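Local coordinates for putative enoyl-CoA hydratase (Streptomyces coelicolor A3, PDB 3G64), which probably acts on enoyl-CoA thioesters, as a trimeric member of the enoyl-CoA hydratase/isomerase family, at residues Ala10-Glu15 / Ser57-Val62; Ala108-Pro113 / Ala134-Val139; Phe146-Thr151 / Thr176-Leu181. All coordinates share one frame; numbering follows the deposited sequence. Where two conformers were deposited one is given.

Contact 1: residues Ala10-Glu15 / Ser57-Val62; sequences AAPTPE and SRRRAV
The guanidinium of R58 has A10 CB over one face, 4.1 Å from NH2, while A11 O and a water lie at its edge, near its plane. That of R59 is met at the edge by P12 CB, with A61 CB, from its own segment, also at the edge. R58 does not bond A11 directly, since NH2 is 3.9 Å from A11 O. The water joins them instead, giving a proton to A11 O at 2.7 Å and accepting one from R58 NH2 at 3.1 Å. The R58 chain leaves with CG between the backbone N and the carbonyl carbon (chi1 85°) and runs extended to NE, carrying the guanidinium out to A10 and A11. The side chains of R59 and P12 cross at about a right angle, and R59 NH1 lies 3.4 Å from P12 CG. The same NH1 forms a salt bridge with E55, whose carboxylate also accepts a bond from T13 N, so E55 bonds to both segments. The contact lies at the surface, where helix 43-58 ends in a Schellman motif with R60 at positive phi. The chain then leads into strand 64-69, while the irregular segment 10-15 passes alongside on its way to strand 19-24.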
# COMPACT_ATOMS: atom_id res chain seq x y z
N ALA A 10 -21.63 10.01 -33.21
CA ALA A 10 -22.16 8.98 -32.32
C ALA A 10 -23.29 9.49 -31.40
O ALA A 10 -23.10 10.45 -30.65
CB ALA A 10 -21.02 8.37 -31.48
N ALA A 11 -24.45 8.85 -31.45
CA ALA A 11 -25.58 9.22 -30.58
C ALA A 11 -25.64 8.35 -29.33
O ALA A 11 -25.25 7.18 -29.36
CB ALA A 11 -26.88 9.10 -31.34
N PRO A 12 -26.19 8.91 -28.23
CA PRO A 12 -26.39 8.16 -26.98
C PRO A 12 -27.29 6.95 -27.18
O PRO A 12 -28.23 7.00 -27.97
CB PRO A 12 -27.12 9.17 -26.08
CG PRO A 12 -26.78 10.52 -26.66
CD PRO A 12 -26.72 10.27 -28.15
N THR A 13 -26.99 5.86 -26.47
CA THR A 13 -27.85 4.68 -26.49
C THR A 13 -29.21 4.97 -25.87
O THR A 13 -29.28 5.35 -24.70
CB THR A 13 -27.18 3.54 -25.73
OG1 THR A 13 -25.99 3.17 -26.44
CG2 THR A 13 -28.09 2.34 -25.63
N PRO A 14 -30.31 4.80 -26.64
CA PRO A 14 -31.62 5.15 -26.07
C PRO A 14 -32.00 4.29 -24.87
O PRO A 14 -32.53 4.80 -23.88
CB PRO A 14 -32.60 4.87 -27.22
CG PRO A 14 -31.77 4.53 -28.42
CD PRO A 14 -30.41 4.13 -27.94
N GLU A 15 -31.74 2.99 -24.94
CA GLU A 15 -32.22 2.08 -23.91
C GLU A 15 -31.18 1.04 -23.55
O GLU A 15 -30.62 0.38 -24.43
CB GLU A 15 -33.48 1.38 -24.41
CG GLU A 15 -34.14 0.49 -23.37
CD GLU A 15 -35.07 -0.55 -23.98
OE1 GLU A 15 -35.17 -0.62 -25.23
OE2 GLU A 15 -35.70 -1.30 -23.21
N SER A 57 -18.94 8.90 -19.50
CA SER A 57 -17.65 9.56 -19.35
C SER A 57 -17.46 10.63 -20.40
O SER A 57 -17.07 11.75 -20.09
CB SER A 57 -16.50 8.55 -19.44
OG SER A 57 -16.47 7.73 -18.28
N ARG A 58 -17.76 10.30 -21.65
CA ARG A 58 -17.53 11.24 -22.74
C ARG A 58 -18.47 12.43 -22.68
O ARG A 58 -18.12 13.52 -23.11
CB ARG A 58 -17.57 10.54 -24.11
CG ARG A 58 -18.96 10.39 -24.71
CD ARG A 58 -18.91 9.45 -25.91
NE ARG A 58 -20.22 9.28 -26.52
CZ ARG A 58 -20.69 8.12 -26.96
NH1 ARG A 58 -19.95 7.01 -26.84
NH2 ARG A 58 -21.91 8.04 -27.49
N ARG A 59 -19.66 12.24 -22.12
CA ARG A 59 -20.62 13.34 -22.01
C ARG A 59 -20.54 14.05 -20.65
O ARG A 59 -21.27 14.99 -20.42
CB ARG A 59 -22.06 12.86 -22.27
CG ARG A 59 -22.27 12.17 -23.61
CD ARG A 59 -23.71 11.70 -23.77
NE ARG A 59 -24.30 11.35 -22.47
CZ ARG A 59 -25.46 10.72 -22.31
NH1 ARG A 59 -26.18 10.35 -23.36
NH2 ARG A 59 -25.92 10.46 -21.09
N ARG A 60 -19.63 13.60 -19.78
CA ARG A 60 -19.52 14.12 -18.41
C ARG A 60 -20.93 14.36 -17.87
O ARG A 60 -21.30 15.46 -17.40
CB ARG A 60 -18.63 15.37 -18.35
CG ARG A 60 -18.07 15.63 -16.95
CD ARG A 60 -17.22 16.88 -16.85
NE ARG A 60 -15.82 16.60 -17.17
CZ ARG A 60 -14.90 16.25 -16.27
NH1 ARG A 60 -15.21 16.14 -14.99
NH2 ARG A 60 -13.65 16.02 -16.66
N ALA A 61 -21.71 13.29 -17.92
CA ALA A 61 -23.15 13.34 -17.83
C ALA A 61 -23.63 13.52 -16.38
O ALA A 61 -24.51 14.33 -16.10
CB ALA A 61 -23.72 12.05 -18.45
N VAL A 62 -23.00 12.77 -15.48
CA VAL A 62 -23.43 12.68 -14.11
C VAL A 62 -22.30 13.14 -13.21
O VAL A 62 -21.16 13.29 -13.65
CB VAL A 62 -23.87 11.24 -13.79
CG1 VAL A 62 -24.86 10.75 -14.85
CG2 VAL A 62 -22.68 10.30 -13.72
O HOH W 1 -23.15 5.54 -28.85

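Contact 2: residues Ala108-Pro113 / Ala134-Val139; sequences AVRECP and AADFRV
The last turn of helix 92-111 meets the C-terminal end of helix 127-134 most closely at R110 and A134, whose CA atoms are 6.2 Å apart, just before the second segment enters strand 137-140. R110 bends at chi2 and chi3 (-56° and -41°), and its NH1 grips two acceptors. It bonds A134 O at 2.8 Å, nearly straight (160° at the hydrogen) and close to the guanidinium plane. D136 OD1, 2.9 Å from NH1, completes a salt bridge; the nitrogen comes from above the carboxylate plane. A water bridges the same OD1 to R110 NH2. The apolar side is made by A134 CB, which touches V109 CG1 at 4.0 Å and R110 CD at 4.1 Å. In the second segment R138 NH2 bonds A135 O, so successive carbonyls at the helix end are each taken by an arginine. D136 OD2 is held in turn by K228 and V116 N. L239 of the third subunit packs on R110. Although the site is buried, the nearby charges of R110 and K228 would probably keep D136 ionised, its charge partly offsetting theirs.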
# COMPACT_ATOMS: atom_id res chain seq x y z
N ALA A 108 -12.38 1.24 -16.53
CA ALA A 108 -13.34 2.32 -16.79
C ALA A 108 -13.94 2.84 -15.46
O ALA A 108 -14.16 4.04 -15.30
CB ALA A 108 -14.44 1.84 -17.72
N VAL A 109 -14.19 1.95 -14.50
CA VAL A 109 -14.65 2.43 -13.19
C VAL A 109 -13.57 3.30 -12.55
O VAL A 109 -13.87 4.36 -12.01
CB VAL A 109 -15.05 1.29 -12.23
CG1 VAL A 109 -15.33 1.85 -10.82
CG2 VAL A 109 -16.28 0.57 -12.75
N ARG A 110 -12.32 2.86 -12.62
CA ARG A 110 -11.23 3.64 -12.03
C ARG A 110 -11.02 5.01 -12.73
O ARG A 110 -10.47 5.94 -12.11
CB ARG A 110 -9.90 2.83 -12.02
CG ARG A 110 -9.97 1.53 -11.10
CD ARG A 110 -10.37 1.88 -9.63
NE ARG A 110 -9.69 3.10 -9.16
CZ ARG A 110 -10.26 4.03 -8.38
NH1 ARG A 110 -11.52 3.89 -7.95
NH2 ARG A 110 -9.57 5.12 -8.02
N GLU A 111 -11.42 5.13 -13.99
CA GLU A 111 -11.06 6.31 -14.77
C GLU A 111 -12.20 7.29 -15.06
O GLU A 111 -11.95 8.37 -15.59
CB GLU A 111 -10.37 5.92 -16.10
CG GLU A 111 -8.95 5.40 -15.92
CD GLU A 111 -8.26 5.04 -17.25
OE1 GLU A 111 -8.91 5.06 -18.32
OE2 GLU A 111 -7.05 4.73 -17.21
N CYS A 112 -13.44 6.91 -14.76
CA CYS A 112 -14.57 7.76 -15.11
C CYS A 112 -14.59 9.02 -14.24
O CYS A 112 -14.33 8.94 -13.04
CB CYS A 112 -15.89 6.99 -14.98
SG CYS A 112 -16.25 6.30 -13.32
N PRO A 113 -14.93 10.17 -14.85
CA PRO A 113 -14.82 11.49 -14.22
C PRO A 113 -15.93 11.78 -13.19
O PRO A 113 -16.51 12.86 -13.21
CB PRO A 113 -14.92 12.45 -15.40
CG PRO A 113 -15.79 11.71 -16.41
CD PRO A 113 -15.48 10.24 -16.22
N ALA A 134 -13.29 -1.86 -7.15
CA ALA A 134 -12.89 -0.79 -8.06
C ALA A 134 -13.60 0.54 -7.76
O ALA A 134 -13.10 1.62 -8.08
CB ALA A 134 -13.13 -1.20 -9.52
N ALA A 135 -14.77 0.44 -7.14
CA ALA A 135 -15.55 1.63 -6.78
C ALA A 135 -14.73 2.54 -5.87
O ALA A 135 -13.81 2.09 -5.15
CB ALA A 135 -16.87 1.19 -6.04
N ASP A 136 -15.04 3.83 -5.92
CA ASP A 136 -14.38 4.76 -5.03
C ASP A 136 -14.84 4.56 -3.59
O ASP A 136 -14.04 4.71 -2.64
CB ASP A 136 -14.64 6.18 -5.52
CG ASP A 136 -14.17 6.35 -6.98
OD1 ASP A 136 -12.94 6.36 -7.19
OD2 ASP A 136 -15.03 6.39 -7.90
N PHE A 137 -16.13 4.21 -3.43
CA PHE A 137 -16.72 4.01 -2.11
C PHE A 137 -17.46 2.68 -2.06
O PHE A 137 -18.15 2.31 -3.02
CB PHE A 137 -17.71 5.14 -1.72
CG PHE A 137 -17.09 6.52 -1.65
CD1 PHE A 137 -16.67 7.05 -0.43
CD2 PHE A 137 -16.94 7.28 -2.79
CE1 PHE A 137 -16.11 8.31 -0.36
CE2 PHE A 137 -16.36 8.57 -2.74
CZ PHE A 137 -15.95 9.08 -1.52
N ARG A 138 -17.30 1.96 -0.94
CA ARG A 138 -18.09 0.77 -0.64
C ARG A 138 -18.95 1.03 0.62
O ARG A 138 -18.45 1.12 1.75
CB ARG A 138 -17.21 -0.47 -0.45
CG ARG A 138 -16.61 -1.04 -1.78
CD ARG A 138 -15.28 -1.80 -1.56
NE ARG A 138 -14.28 -0.86 -1.08
CZ ARG A 138 -13.68 0.06 -1.84
NH1 ARG A 138 -12.82 0.91 -1.29
NH2 ARG A 138 -13.93 0.14 -3.15
N VAL A 139 -20.25 1.18 0.40
CA VAL A 139 -21.23 1.40 1.47
C VAL A 139 -21.94 0.07 1.71
O VAL A 139 -22.67 -0.41 0.86
CB VAL A 139 -22.20 2.52 1.07
CG1 VAL A 139 -23.32 2.68 2.07
CG2 VAL A 139 -21.41 3.85 0.87
O HOH W 2 -10.52 6.78 -5.89

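Contact 3: residues Phe146-Thr151 / Thr176-Leu181; sequences FAFLFT and TRLLML
F148 points its CB at L179, reaching CD2 at 3.5 Å; L178 O is the next atom this CB meets, at 3.9 Å. CG lies anti to the carbonyl carbon, beside the backbone N (chi1 -66°), and stays within 3.9 Å of the same L179 methyl. Farther out the ring divides its contacts: CD1 still touches L179 CD2, while CE2 on the other side reaches L178 CD2 at 4.1 Å. Both methyls approach the ring obliquely. A129 and L133 of helix 127-134 and L166 of helix 162-170 also pack on this phenyl. F148 is the centre of an inverse gamma turn, by which the chain leaves strand 145-147 of the small three-stranded sheet in this crotonase-like fold and runs beside helix 172-181. Two waters join the backbones. One accepts from F148 N, gives to L178 O and sits at the edge of the F148 ring; the other gives to F148 O and L179 O and accepts from T151 N. T151 OG1 is 2.9 Å from the carbonyl O of M180, a selenomethionine, although its proton has another acceptor within reach. T151 CG2 rests 3.6 Å from L179 O. An alanine here would probably leave M180 O without its hydroxyl neighbour and open a gap beside L179 O. T227 of the third subunit packs on T151, and L231 of that subunit on L179.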
# COMPACT_ATOMS: atom_id res chain seq x y z
N PHE A 146 -17.72 -10.57 1.04
CA PHE A 146 -16.81 -10.60 -0.11
C PHE A 146 -16.17 -11.97 -0.26
O PHE A 146 -15.80 -12.62 0.73
CB PHE A 146 -15.64 -9.63 0.08
CG PHE A 146 -16.02 -8.19 0.15
CD1 PHE A 146 -15.97 -7.40 -1.00
CD2 PHE A 146 -16.34 -7.60 1.38
CE1 PHE A 146 -16.27 -6.01 -0.92
CE2 PHE A 146 -16.64 -6.22 1.46
CZ PHE A 146 -16.62 -5.44 0.30
N ALA A 147 -16.03 -12.41 -1.50
CA ALA A 147 -15.24 -13.60 -1.75
C ALA A 147 -14.52 -13.47 -3.09
O ALA A 147 -15.14 -13.33 -4.13
CB ALA A 147 -16.14 -14.87 -1.72
N PHE A 148 -13.19 -13.49 -3.05
CA PHE A 148 -12.40 -13.37 -4.29
C PHE A 148 -12.07 -14.77 -4.73
O PHE A 148 -10.95 -15.22 -4.55
CB PHE A 148 -11.14 -12.53 -4.03
CG PHE A 148 -11.45 -11.09 -3.71
CD1 PHE A 148 -11.56 -10.15 -4.73
CD2 PHE A 148 -11.69 -10.70 -2.41
CE1 PHE A 148 -11.87 -8.81 -4.44
CE2 PHE A 148 -11.99 -9.35 -2.11
CZ PHE A 148 -12.08 -8.42 -3.14
N LEU A 149 -13.07 -15.46 -5.27
CA LEU A 149 -13.02 -16.91 -5.38
C LEU A 149 -12.60 -17.47 -6.77
O LEU A 149 -12.92 -18.59 -7.13
CB LEU A 149 -14.34 -17.51 -4.88
CG LEU A 149 -15.59 -16.83 -5.40
CD1 LEU A 149 -15.57 -16.83 -6.96
CD2 LEU A 149 -16.84 -17.52 -4.84
N PHE A 150 -11.86 -16.68 -7.55
CA PHE A 150 -11.37 -17.18 -8.85
C PHE A 150 -10.62 -18.51 -8.80
O PHE A 150 -10.81 -19.38 -9.68
CB PHE A 150 -10.49 -16.09 -9.49
CG PHE A 150 -11.20 -14.77 -9.55
CD1 PHE A 150 -12.25 -14.60 -10.45
CD2 PHE A 150 -10.90 -13.76 -8.66
CE1 PHE A 150 -12.96 -13.40 -10.48
CE2 PHE A 150 -11.59 -12.56 -8.69
CZ PHE A 150 -12.62 -12.38 -9.62
N THR A 151 -9.75 -18.70 -7.82
CA THR A 151 -8.99 -19.94 -7.80
C THR A 151 -9.93 -21.14 -7.59
O THR A 151 -9.58 -22.28 -7.93
CB THR A 151 -7.88 -19.95 -6.75
OG1 THR A 151 -8.45 -19.82 -5.46
CG2 THR A 151 -6.84 -18.83 -6.99
N THR A 176 -2.91 -11.49 -0.56
CA THR A 176 -2.50 -12.83 -0.94
C THR A 176 -3.45 -13.88 -0.34
O THR A 176 -3.83 -14.83 -0.99
CB THR A 176 -1.07 -13.10 -0.45
OG1 THR A 176 -0.19 -12.20 -1.12
CG2 THR A 176 -0.64 -14.56 -0.75
N ARG A 177 -3.81 -13.70 0.92
CA ARG A 177 -4.68 -14.67 1.59
C ARG A 177 -6.05 -14.67 0.89
O ARG A 177 -6.60 -15.72 0.58
CB ARG A 177 -4.82 -14.28 3.08
CG ARG A 177 -5.78 -15.09 3.92
CD ARG A 177 -5.62 -14.69 5.40
NE ARG A 177 -5.83 -13.25 5.67
CZ ARG A 177 -7.04 -12.72 5.86
NH1 ARG A 177 -8.11 -13.50 5.81
NH2 ARG A 177 -7.19 -11.42 6.12
N LEU A 178 -6.59 -13.48 0.65
CA LEU A 178 -7.94 -13.39 0.11
C LEU A 178 -8.00 -13.99 -1.30
O LEU A 178 -8.92 -14.73 -1.64
CB LEU A 178 -8.35 -11.91 0.05
CG LEU A 178 -9.20 -11.42 1.22
CD1 LEU A 178 -8.50 -11.72 2.52
CD2 LEU A 178 -9.44 -9.89 1.05
N LEU A 179 -7.02 -13.63 -2.13
CA LEU A 179 -7.03 -14.05 -3.53
C LEU A 179 -6.61 -15.49 -3.70
O LEU A 179 -7.09 -16.18 -4.58
CB LEU A 179 -6.11 -13.16 -4.37
CG LEU A 179 -6.62 -11.72 -4.55
CD1 LEU A 179 -5.59 -10.90 -5.34
CD2 LEU A 179 -7.94 -11.75 -5.26
N MSE A 180 -5.69 -15.97 -2.89
CA MSE A 180 -5.33 -17.35 -3.17
C MSE A 180 -6.30 -18.41 -2.62
O MSE A 180 -6.53 -19.43 -3.26
CB MSE A 180 -3.94 -17.66 -2.70
CG MSE A 180 -3.29 -18.44 -3.81
SE MSE A 180 -1.62 -19.11 -3.32
CE MSE A 180 -0.75 -17.40 -3.16
N LEU A 181 -6.84 -18.17 -1.44
CA LEU A 181 -7.73 -19.18 -0.84
C LEU A 181 -9.19 -18.97 -1.20
O LEU A 181 -9.98 -19.90 -1.15
CB LEU A 181 -7.58 -19.17 0.69
CG LEU A 181 -6.18 -19.54 1.23
CD1 LEU A 181 -6.06 -19.36 2.77
CD2 LEU A 181 -5.86 -20.96 0.84
O HOH W 3 -11.67 -14.05 -0.78
O HOH W 4 -9.15 -16.30 -6.11

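How the contacts relate
From the N terminus the three contacts follow in series; none nests in or crosses another. Contact 1 closes a loop holding strands 19-24 and 27-32 and most of helix 43-58. Contact 2 closes a shorter one through strands 116-120 and 123-125 and into helix 127-134, and contact 3 one that contains helix 162-170. Contacts 1 and 2 touch, S57 packing on C112 and P113 and R60 on P113. Contact 3 lies across the chain's centre from contact 1, their centres about 35 Å apart. Contacts 2 and 3 lie on strands 137-140 and 145-147, consecutive in the chain but in different sheets, and do not touch, but D136 and F137 pack on T176 and L181 of the second subunit, in that copy's contact 3.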